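Long-range contact in L-lactate dehydrogenase (Trichomonas vaginalis, PDB 4UUL), which belongs to the LDH/MDH superfamily and, as a lactate dehydrogenase, interconverts pyruvate and lactate with NAD(H), the deposited form being an engineered variant: residues P148-Q159 and E263-V271. The protein carries 1 engineered substitution. Sequence-based numbering, arbitrary orientation.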
ATOM      1  N   PRO B 148      10.847   3.623  28.984  1.00 19.14           N
ATOM      2  CA  PRO B 148      11.631   3.317  27.777  1.00 20.26           C
ATOM      3  C   PRO B 148      11.034   2.244  26.866  1.00 19.03           C
ATOM      4  O   PRO B 148      11.152   2.338  25.639  1.00 19.68           O
ATOM      5  CB  PRO B 148      13.008   2.932  28.357  1.00 21.95           C
ATOM      6  CG  PRO B 148      13.083   3.705  29.664  1.00 23.58           C
ATOM      7  CD  PRO B 148      11.664   3.651  30.222  1.00 21.16           C
ATOM      8  N   GLU B 149      10.364   1.260  27.444  1.00 19.19           N
ATOM      9  CA  GLU B 149       9.749   0.190  26.686  0.57 21.41           C
ATOM     10  C   GLU B 149       8.651   0.671  25.728  1.00 17.72           C
ATOM     11  O   GLU B 149       8.229  -0.059  24.840  1.00 19.12           O
ATOM     12  CB  GLU B 149       9.189  -0.830  27.688  0.57 28.01           C
ATOM     13  CG  GLU B 149      10.251  -1.620  28.484  0.57 32.27           C
ATOM     14  CD  GLU B 149      11.128  -0.776  29.448  0.57 31.83           C
ATOM     15  OE1 GLU B 149      10.611   0.138  30.155  0.57 22.99           O
ATOM     16  OE2 GLU B 149      12.355  -1.053  29.461  0.57 34.71           O
ATOM     17  N   ASN B 150       8.166   1.891  25.929  1.00 16.06           N
ATOM     18  CA  ASN B 150       7.149   2.436  25.056  1.00 16.67           C
ATOM     19  C   ASN B 150       7.669   3.034  23.741  1.00 14.90           C
ATOM     20  O   ASN B 150       6.851   3.429  22.913  1.00 15.24           O
ATOM     21  CB  ASN B 150       6.333   3.522  25.770  1.00 17.15           C
ATOM     22  CG  ASN B 150       5.540   3.007  26.980  1.00 18.31           C
ATOM     23  OD1 ASN B 150       5.952   3.197  28.115  1.00 19.53           O
ATOM     24  ND2 ASN B 150       4.417   2.361  26.731  1.00 21.10           N
ATOM     25  N   PHE B 151       8.989   3.097  23.564  1.00 14.35           N
ATOM     26  CA  PHE B 151       9.576   3.870  22.454  1.00 14.02           C
ATOM     27  C   PHE B 151      10.578   3.094  21.648  1.00 13.71           C
ATOM     28  O   PHE B 151      11.424   2.389  22.187  1.00 15.28           O
ATOM     29  CB  PHE B 151      10.317   5.104  23.015  1.00 14.93           C
ATOM     30  CG  PHE B 151       9.385   6.121  23.623  1.00 15.33           C
ATOM     31  CD1 PHE B 151       8.802   7.102  22.847  1.00 15.66           C
ATOM     32  CD2 PHE B 151       9.063   6.073  24.962  1.00 16.93           C
ATOM     33  CE1 PHE B 151       7.908   8.006  23.389  1.00 16.28           C
ATOM     34  CE2 PHE B 151       8.147   6.989  25.535  1.00 17.50           C
ATOM     35  CZ  PHE B 151       7.586   7.956  24.739  1.00 17.45           C
ATOM     36  N   SER B 152      10.550   3.313  20.337  1.00 12.52           N
ATOM     37  CA  SER B 152      11.601   2.825  19.462  1.00 12.56           C
ATOM     38  C   SER B 152      11.650   3.700  18.207  1.00 11.91           C
ATOM     39  O   SER B 152      10.718   4.459  17.972  1.00 12.73           O
ATOM     40  CB  SER B 152      11.427   1.342  19.135  1.00 13.64           C
ATOM     41  OG  SER B 152      10.273   1.110  18.384  1.00 14.08           O
ATOM     42  N   SER B 153      12.714   3.536  17.435  1.00 12.00           N
ATOM     43  CA  SER B 153      12.888   4.256  16.200  1.00 12.13           C
ATOM     44  C   SER B 153      13.211   3.303  15.064  1.00 10.91           C
ATOM     45  O   SER B 153      13.636   2.168  15.263  1.00 11.74           O
ATOM     46  CB  SER B 153      13.956   5.337  16.314  1.00 12.68           C
ATOM     47  OG  SER B 153      15.270   4.832  16.519  1.00 13.67           O
ATOM     48  N   LEU B 154      12.881   3.726  13.839  1.00 11.43           N
ATOM     49  CA  LEU B 154      12.911   2.871  12.674  1.00 11.61           C
ATOM     50  C   LEU B 154      14.268   2.826  11.976  1.00 12.62           C
ATOM     51  O   LEU B 154      14.632   3.791  11.318  1.00 15.44           O
ATOM     52  CB  LEU B 154      11.842   3.355  11.667  1.00 12.08           C
ATOM     53  CG  LEU B 154      11.644   2.449  10.473  1.00 12.55           C
ATOM     54  CD1 LEU B 154      11.116   1.097  10.885  1.00 12.74           C
ATOM     55  CD2 LEU B 154      10.716   3.056   9.473  1.00 15.43           C
ATOM     56  N   SER B 155      14.916   1.681  12.000  1.00 11.72           N
ATOM     57  CA  SER B 155      16.142   1.438  11.233  1.00 12.59           C
ATOM     58  C   SER B 155      15.937   0.306  10.200  1.00 12.88           C
ATOM     59  O   SER B 155      16.840   0.061   9.408  1.00 13.66           O
ATOM     60  CB  SER B 155      17.334   1.209  12.164  1.00 17.03           C
ATOM     61  OG  SER B 155      17.038   0.188  13.023  1.00 18.06           O
ATOM     62  N   MET B 156      14.716  -0.236  10.097  1.00 12.41           N
ATOM     63  CA  MET B 156      14.534  -1.358   9.156  1.00 13.53           C
ATOM     64  C   MET B 156      14.582  -0.993   7.667  1.00 12.45           C
ATOM     65  O   MET B 156      14.843  -1.863   6.856  1.00 14.15           O
ATOM     66  CB  MET B 156      13.228  -2.124   9.432  1.00 14.04           C
ATOM     67  CG  MET B 156      13.411  -3.196  10.493  1.00 14.47           C
ATOM     68  SD  MET B 156      14.588  -4.483  10.098  1.00 13.79           S
ATOM     69  CE  MET B 156      13.864  -5.079   8.569  1.00 15.44           C
ATOM     70  N   LEU B 157      14.327   0.259   7.299  1.00 12.08           N
ATOM     71  CA  LEU B 157      14.501   0.633   5.915  1.00 12.65           C
ATOM     72  C   LEU B 157      15.944   0.425   5.495  1.00 12.13           C
ATOM     73  O   LEU B 157      16.215  -0.111   4.403  1.00 12.77           O
ATOM     74  CB  LEU B 157      14.072   2.066   5.640  1.00 13.81           C
ATOM     75  CG  LEU B 157      14.249   2.624   4.240  1.00 13.38           C
ATOM     76  CD1 LEU B 157      13.566   1.739   3.174  1.00 16.31           C
ATOM     77  CD2 LEU B 157      13.787   4.042   4.166  1.00 16.81           C
ATOM     78  N   ASP B 158      16.870   0.875   6.324  1.00 12.09           N
ATOM     79  CA  ASP B 158      18.271   0.708   5.996  1.00 13.00           C
ATOM     80  C   ASP B 158      18.704  -0.755   5.995  1.00 12.20           C
ATOM     81  O   ASP B 158      19.486  -1.188   5.135  1.00 13.52           O
ATOM     82  CB  ASP B 158      19.113   1.492   6.982  1.00 15.03           C
ATOM     83  CG  ASP B 158      18.597   2.873   7.143  1.00 19.60           C
ATOM     84  OD1 ASP B 158      17.620   3.116   7.948  1.00 22.02           O
ATOM     85  OD2 ASP B 158      19.204   3.718   6.461  1.00 20.15           O
ATOM     86  N   GLN B 159      18.157  -1.533   6.925  1.00 11.62           N
ATOM     87  CA  GLN B 159      18.436  -2.954   6.916  1.00 11.42           C
ATOM     88  C   GLN B 159      17.947  -3.608   5.623  1.00 12.14           C
ATOM     89  O   GLN B 159      18.663  -4.391   5.006  1.00 12.39           O
ATOM     90  CB  GLN B 159      17.826  -3.663   8.140  1.00 12.27           C
ATOM     91  CG  GLN B 159      18.076  -5.145   8.082  1.00 13.34           C
ATOM     92  CD  GLN B 159      17.673  -5.896   9.330  1.00 12.58           C
ATOM     93  OE1 GLN B 159      18.108  -5.521  10.417  1.00 13.97           O
ATOM     94  NE2 GLN B 159      16.974  -6.999   9.194  1.00 14.09           N
ATOM     95  N   GLU B 263      15.140 -14.712  13.182  1.00 23.16           N
ATOM     96  CA  GLU B 263      15.007 -13.370  12.655  1.00 20.58           C
ATOM     97  C   GLU B 263      15.685 -12.316  13.540  1.00 18.34           C
ATOM     98  O   GLU B 263      15.540 -12.342  14.752  1.00 19.82           O
ATOM     99  CB  GLU B 263      13.540 -13.021  12.505  1.00 19.97           C
ATOM    100  CG  GLU B 263      13.271 -11.708  11.786  1.00 19.51           C
ATOM    101  CD  GLU B 263      11.791 -11.486  11.505  1.00 20.27           C
ATOM    102  OE1 GLU B 263      10.943 -11.877  12.349  1.00 21.19           O
ATOM    103  OE2 GLU B 263      11.487 -10.990  10.402  1.00 22.95           O
ATOM    104  N   VAL B 264      16.447 -11.440  12.901  1.00 16.70           N
ATOM    105  CA  VAL B 264      17.174 -10.384  13.561  1.00 16.43           C
ATOM    106  C   VAL B 264      16.795  -9.079  12.877  1.00 15.05           C
ATOM    107  O   VAL B 264      17.099  -8.873  11.680  1.00 15.31           O
ATOM    108  CB  VAL B 264      18.696 -10.603  13.495  1.00 17.59           C
ATOM    109  CG1 VAL B 264      19.427  -9.427  14.116  1.00 17.66           C
ATOM    110  CG2 VAL B 264      19.053 -11.895  14.251  1.00 18.95           C
ATOM    111  N   LEU B 265      16.089  -8.212  13.623  1.00 14.91           N
ATOM    112  CA  LEU B 265      15.659  -6.925  13.086  1.00 13.47           C
ATOM    113  C   LEU B 265      16.387  -5.777  13.775  1.00 13.26           C
ATOM    114  O   LEU B 265      16.375  -5.675  15.009  1.00 14.55           O
ATOM    115  CB  LEU B 265      14.165  -6.716  13.309  1.00 14.99           C
ATOM    116  CG  LEU B 265      13.224  -7.757  12.653  1.00 15.96           C
ATOM    117  CD1 LEU B 265      11.796  -7.350  12.831  1.00 18.38           C
ATOM    118  CD2 LEU B 265      13.552  -8.025  11.203  1.00 16.89           C
ATOM    119  N   SER B 266      17.009  -4.931  12.984  1.00 12.07           N
ATOM    120  CA  SER B 266      17.625  -3.732  13.536  1.00 12.11           C
ATOM    121  C   SER B 266      16.492  -2.809  13.981  1.00 12.23           C
ATOM    122  O   SER B 266      15.547  -2.578  13.233  1.00 12.89           O
ATOM    123  CB  SER B 266      18.449  -3.053  12.454  1.00 12.75           C
ATOM    124  OG  SER B 266      19.508  -3.889  11.972  1.00 13.96           O
ATOM    125  N   MET B 267      16.603  -2.340  15.218  1.00 11.95           N
ATOM    126  CA  MET B 267      15.641  -1.443  15.788  1.00 11.81           C
ATOM    127  C   MET B 267      16.355  -0.417  16.688  1.00 11.58           C
ATOM    128  O   MET B 267      17.226  -0.793  17.471  1.00 12.31           O
ATOM    129  CB  MET B 267      14.639  -2.215  16.663  1.00 12.84           C
ATOM    130  CG  MET B 267      13.815  -3.224  15.913  1.00 13.87           C
ATOM    131  SD  MET B 267      12.716  -4.155  17.026  1.00 20.73           S
ATOM    132  CE  MET B 267      11.406  -4.537  15.963  1.00 21.54           C
ATOM    133  N   GLY B 268      15.961   0.859  16.599  1.00 12.38           N
ATOM    134  CA  GLY B 268      16.447   1.862  17.529  1.00 11.93           C
ATOM    135  C   GLY B 268      15.696   1.724  18.817  1.00 12.02           C
ATOM    136  O   GLY B 268      14.473   1.831  18.832  1.00 13.07           O
ATOM    137  N   ILE B 269      16.423   1.528  19.913  1.00 12.52           N
ATOM    138  CA  ILE B 269      15.785   1.406  21.223  1.00 13.40           C
ATOM    139  C   ILE B 269      16.567   2.216  22.225  1.00 13.44           C
ATOM    140  O   ILE B 269      17.771   2.410  22.078  1.00 13.35           O
ATOM    141  CB  ILE B 269      15.632  -0.051  21.698  1.00 13.82           C
ATOM    142  CG1 ILE B 269      16.982  -0.772  21.644  1.00 15.68           C
ATOM    143  CG2 ILE B 269      14.604  -0.785  20.879  1.00 15.81           C
ATOM    144  CD1 ILE B 269      16.991  -2.090  22.411  1.00 17.02           C
ATOM    145  N   PRO B 270      15.874   2.702  23.260  1.00 14.04           N
ATOM    146  CA  PRO B 270      16.620   3.234  24.411  1.00 14.82           C
ATOM    147  C   PRO B 270      17.663   2.215  24.823  1.00 14.72           C
ATOM    148  O   PRO B 270      17.351   1.048  25.003  1.00 16.04           O
ATOM    149  CB  PRO B 270      15.521   3.362  25.488  1.00 16.32           C
ATOM    150  CG  PRO B 270      14.264   3.579  24.678  1.00 16.70           C
ATOM    151  CD  PRO B 270      14.438   2.620  23.520  1.00 16.01           C
ATOM    152  N   VAL B 271      18.898   2.646  25.001  1.00 14.37           N
ATOM    153  CA  VAL B 271      19.963   1.685  25.245  1.00 14.72           C
ATOM    154  C   VAL B 271      19.711   0.944  26.538  1.00 16.68           C
ATOM    155  O   VAL B 271      19.593   1.575  27.574  1.00 17.82           O
ATOM    156  CB  VAL B 271      21.352   2.386  25.319  1.00 14.97           C
ATOM    157  CG1 VAL B 271      22.412   1.464  25.837  1.00 17.27           C
ATOM    158  CG2 VAL B 271      21.748   2.953  23.953  1.00 15.00           C
TER
HETATM  159  O   HOH W   1      13.627  -0.689  12.775  1.00 12.67           O
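Ser153 and Gly268 meet as a single antiparallel, hydrogen-bonded bridge that ties strand 151-153, an edge strand of the parallel, NAD-binding Rossmann sheet, to strand 265-270, an edge strand of a three-stranded antiparallel sheet in the C-terminal part of the chain. Ser153 N donates a hydrogen bond to Gly268 O at 2.8 Å, and Gly268 N donates one to Ser153 O at 3.0 Å. Glycine suits this place because it has no side chain, and Ser153 OG packs 3.4 Å from Gly268 CA.

Beyond the bridge the backbones part, and polar side chains and water take over. Water 1 accepts from Ser155 N and donates to Ser266 O. The hydroxyl of Ser155 is hydrogen-bonded to that of Ser286, and the Ser155 side chain lies about 4 Å from that of His186, the predicted proton acceptor, which itself bonds Asp158. From the first turn of helix 156-170, Gln159 sends its amide to the start of strand 265-270 and the residue before it: CG stands anti to the backbone N (chi1 178°) and the chain runs on extended. So long a side chain ends in an amide that can both accept and donate, and it meets the backbone at two points, OE1 taking Ser266 N and NE2 giving to Val264 O at 3.1 Å, which fixes the amide's rotation.

Apolar contacts lie towards both ends. Met156, flexible enough to bend at chi2 and chi3, lays SD 3.9 Å from Leu265 CD2, beside helix 242-257. At the other end the compact rings of Pro148 and Pro270 touch through their CB atoms at 3.8 Å, with Met140 against both.

The buried Ser266 hydroxyl, also bonded to Val182 N, approaches Gln159 OE1 in the carbonyl plane at 2.7 Å, whereas Ser266 N reaches that oxygen from 32° outside the plane.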